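Local coordinates for putative branched chain amino acid ABC transporter, periplasmic amino acid-binding protein (Brucella ovis, PDB 4XFK) that probably serves as the periplasmic binding component of an ABC transporter for branched-chain and related amino acids, at residues Q304-A309 / A328-V334. The protein carries 1 engineered substitution. Where two conformers were deposited one is given. Numbering follows the deposited sequence.
Sequences QLFGEA and AIENASV
Residues 304-309 are a turn and a half of regular helix 296-312; 328-334 starts on helix 322-331, passes into extended backbone and runs counter to the first segment, from Ala328 beside Ala309 (CA to CA 4.7 Å) to Val334 beside Leu305 (CA to CA 5.7 Å). Begin at Ala328, where the two segments come closest: its CB meets Ala309 O at 3.4 Å and Ala309 CB at 3.8 Å. Ile329, an mt rotamer, lays CG1 3.6 Å from Ala309 CB, while Ile329 CD1 lies at the edge of the Phe306 ring, near its plane, 4.0 Å from Phe306 CD1. Leu113 lies beside both residues, so the pair packs against the parallel sheet of one lobe of a two-lobed periplasmic binding protein. Ala332, at phi/psi -87/150, brings in the extended backbone that leads to Val334, its CB 3.7 Å from CD1 of Leu305 (rotamer tp) and 4.0 Å from Glu308 CG. No direct hydrogen bond links the segments; a water bridges them instead, accepting from Ser333 N (3.0 Å) and donating to Glu308 OE2 (2.8 Å). Val334, extended at -142/144, is backbone hydrogen-bonded to Tyr341 of the antiparallel strand 339-343; its CA-to-CB bond points toward the helix, and Val334 CG1 lies 3.8 Å from Leu305 CA and 4.0 Å from Gln304 C.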
ATOM      1  N   GLN A 304      -8.119   2.857  10.742  1.00  6.43           N
ATOM      2  CA  GLN A 304      -8.766   3.979  11.423  1.00  7.11           C
ATOM      3  C   GLN A 304     -10.098   4.328  10.765  1.00  7.50           C
ATOM      4  O   GLN A 304     -11.084   4.581  11.458  1.00  8.37           O
ATOM      5  CB  GLN A 304      -7.851   5.205  11.495  1.00  7.56           C
ATOM      6  CG  GLN A 304      -6.670   4.993  12.420  1.00 11.09           C
ATOM      7  CD  GLN A 304      -5.816   6.232  12.612  1.00 14.72           C
ATOM      8  OE1 GLN A 304      -6.065   7.271  12.004  1.00 19.87           O
ATOM      9  NE2 GLN A 304      -4.798   6.124  13.464  1.00 16.64           N
ATOM     10  N   LEU A 305     -10.147   4.327   9.437  1.00  7.14           N
ATOM     11  CA  LEU A 305     -11.416   4.561   8.760  1.00  8.29           C
ATOM     12  C   LEU A 305     -12.394   3.431   9.059  1.00  8.33           C
ATOM     13  O   LEU A 305     -13.568   3.678   9.322  1.00  8.73           O
ATOM     14  CB  LEU A 305     -11.221   4.717   7.248  1.00  8.69           C
ATOM     15  CG  LEU A 305     -12.505   5.076   6.500  1.00  9.68           C
ATOM     16  CD1 LEU A 305     -13.024   6.438   6.934  1.00  9.20           C
ATOM     17  CD2 LEU A 305     -12.290   5.052   5.000  1.00 13.44           C
ATOM     18  N   PHE A 306     -11.908   2.194   9.020  1.00  7.48           N
ATOM     19  CA  PHE A 306     -12.712   1.034   9.380  1.00  7.94           C
ATOM     20  C   PHE A 306     -13.267   1.165  10.798  1.00  7.71           C
ATOM     21  O   PHE A 306     -14.449   0.912  11.033  1.00  8.78           O
ATOM     22  CB  PHE A 306     -11.869  -0.235   9.231  1.00  8.93           C
ATOM     23  CG  PHE A 306     -12.560  -1.484   9.692  1.00  9.52           C
ATOM     24  CD1 PHE A 306     -13.685  -1.968   9.032  1.00 10.39           C
ATOM     25  CD2 PHE A 306     -12.089  -2.176  10.795  1.00 10.36           C
ATOM     26  CE1 PHE A 306     -14.319  -3.119   9.469  1.00 12.31           C
ATOM     27  CE2 PHE A 306     -12.714  -3.328  11.222  1.00 12.89           C
ATOM     28  CZ  PHE A 306     -13.827  -3.795  10.561  1.00 12.96           C
ATOM     29  N   GLY A 307     -12.431   1.584  11.741  1.00  8.47           N
ATOM     30  CA  GLY A 307     -12.880   1.767  13.109  1.00  8.98           C
ATOM     31  C   GLY A 307     -13.959   2.827  13.226  1.00  8.29           C
ATOM     32  O   GLY A 307     -14.895   2.706  14.023  1.00  9.04           O
ATOM     33  N   GLU A 308     -13.838   3.876  12.423  1.00  8.56           N
ATOM     34  CA  GLU A 308     -14.850   4.917  12.397  1.00  9.67           C
ATOM     35  C   GLU A 308     -16.172   4.356  11.868  1.00  9.07           C
ATOM     36  O   GLU A 308     -17.234   4.642  12.417  1.00  9.86           O
ATOM     37  CB  GLU A 308     -14.368   6.105  11.567  1.00 11.09           C
ATOM     38  CG  GLU A 308     -15.433   7.150  11.270  1.00 12.91           C
ATOM     39  CD  GLU A 308     -15.853   7.954  12.481  1.00 15.24           C
ATOM     40  OE1 GLU A 308     -15.184   7.867  13.537  1.00 15.96           O
ATOM     41  OE2 GLU A 308     -16.870   8.679  12.371  1.00 17.11           O
ATOM     42  N   ALA A 309     -16.100   3.547  10.813  1.00  8.91           N
ATOM     43  CA  ALA A 309     -17.279   2.861  10.291  1.00  8.66           C
ATOM     44  C   ALA A 309     -17.962   2.023  11.370  1.00  8.41           C
ATOM     45  O   ALA A 309     -19.185   2.058  11.512  1.00  9.51           O
ATOM     46  CB  ALA A 309     -16.897   1.981   9.121  1.00 10.07           C
ATOM     47  N   ALA A 328     -21.335   1.502   6.138  1.00  8.96           N
ATOM     48  CA  ALA A 328     -20.730   2.444   7.072  1.00  9.21           C
ATOM     49  C   ALA A 328     -19.329   2.871   6.605  1.00  8.34           C
ATOM     50  O   ALA A 328     -18.947   4.026   6.780  1.00 10.11           O
ATOM     51  CB  ALA A 328     -20.680   1.862   8.481  1.00 10.01           C
ATOM     52  N   ILE A 329     -18.570   1.964   5.988  1.00  8.13           N
ATOM     53  CA  ILE A 329     -17.258   2.345   5.467  1.00  7.79           C
ATOM     54  C   ILE A 329     -17.429   3.371   4.347  1.00  9.09           C
ATOM     55  O   ILE A 329     -16.736   4.380   4.315  1.00  9.48           O
ATOM     56  CB  ILE A 329     -16.446   1.140   4.949  1.00  7.91           C
ATOM     57  CG1 ILE A 329     -16.162   0.142   6.075  1.00  8.48           C
ATOM     58  CG2 ILE A 329     -15.121   1.622   4.343  1.00  9.00           C
ATOM     59  CD1 ILE A 329     -15.630  -1.194   5.567  1.00  9.58           C
ATOM     60  N   GLU A 330     -18.371   3.119   3.442  1.00  9.15           N
ATOM     61  CA  GLU A 330     -18.661   4.072   2.370  1.00  9.36           C
ATOM     62  C   GLU A 330     -18.979   5.461   2.904  1.00  9.65           C
ATOM     63  O   GLU A 330     -18.604   6.468   2.294  1.00 11.35           O
ATOM     64  CB  GLU A 330     -19.839   3.595   1.522  1.00  9.57           C
ATOM     65  CG  GLU A 330     -19.553   2.375   0.672  1.00  9.64           C
ATOM     66  CD  GLU A 330     -20.694   2.050  -0.273  1.00  9.77           C
ATOM     67  OE1 GLU A 330     -21.855   2.383   0.045  1.00 11.06           O
ATOM     68  OE2 GLU A 330     -20.433   1.482  -1.348  1.00  9.64           O
ATOM     69  N   ASN A 331     -19.697   5.506   4.026  1.00  9.70           N
ATOM     70  CA  ASN A 331     -20.194   6.762   4.576  1.00 11.76           C
ATOM     71  C   ASN A 331     -19.232   7.434   5.550  1.00 10.98           C
ATOM     72  O   ASN A 331     -19.473   8.560   5.979  1.00 13.49           O
ATOM     73  CB  ASN A 331     -21.519   6.530   5.307  1.00 14.03           C
ATOM     74  CG  ASN A 331     -22.606   5.977   4.412  1.00 18.79           C
ATOM     75  OD1 ASN A 331     -22.590   6.170   3.206  1.00 20.47           O
ATOM     76  ND2 ASN A 331     -23.576   5.296   5.016  1.00 21.21           N
ATOM     77  N   ALA A 332     -18.156   6.746   5.910  1.00  9.70           N
ATOM     78  CA  ALA A 332     -17.287   7.204   6.989  1.00 10.64           C
ATOM     79  C   ALA A 332     -16.198   8.160   6.528  1.00  9.66           C
ATOM     80  O   ALA A 332     -15.713   8.082   5.399  1.00 11.39           O
ATOM     81  CB  ALA A 332     -16.651   6.009   7.685  1.00 12.23           C
ATOM     82  N   SER A 333     -15.803   9.052   7.425  1.00  9.41           N
ATOM     83  CA  SER A 333     -14.615   9.864   7.212  0.66  8.78           C
ATOM     84  C   SER A 333     -13.919  10.021   8.550  1.00  9.78           C
ATOM     85  O   SER A 333     -14.568  10.079   9.598  1.00 11.75           O
ATOM     86  CB  SER A 333     -14.963  11.233   6.623  0.66 11.54           C
ATOM     87  OG  SER A 333     -15.717  11.987   7.552  0.66 16.68           O
ATOM     88  N   VAL A 334     -12.592  10.065   8.517  1.00  9.09           N
ATOM     89  CA  VAL A 334     -11.826  10.171   9.751  1.00  9.57           C
ATOM     90  C   VAL A 334     -10.623  11.082   9.557  1.00 10.56           C
ATOM     91  O   VAL A 334     -10.036  11.123   8.473  1.00 11.96           O
ATOM     92  CB  VAL A 334     -11.423   8.762  10.279  1.00 11.79           C
ATOM     93  CG1 VAL A 334     -10.366   8.109   9.386  1.00 10.77           C
ATOM     94  CG2 VAL A 334     -10.966   8.825  11.723  1.00 15.88           C
TER
HETATM   95  O   HOH W   1     -17.695   9.264   9.804  1.00 14.65           O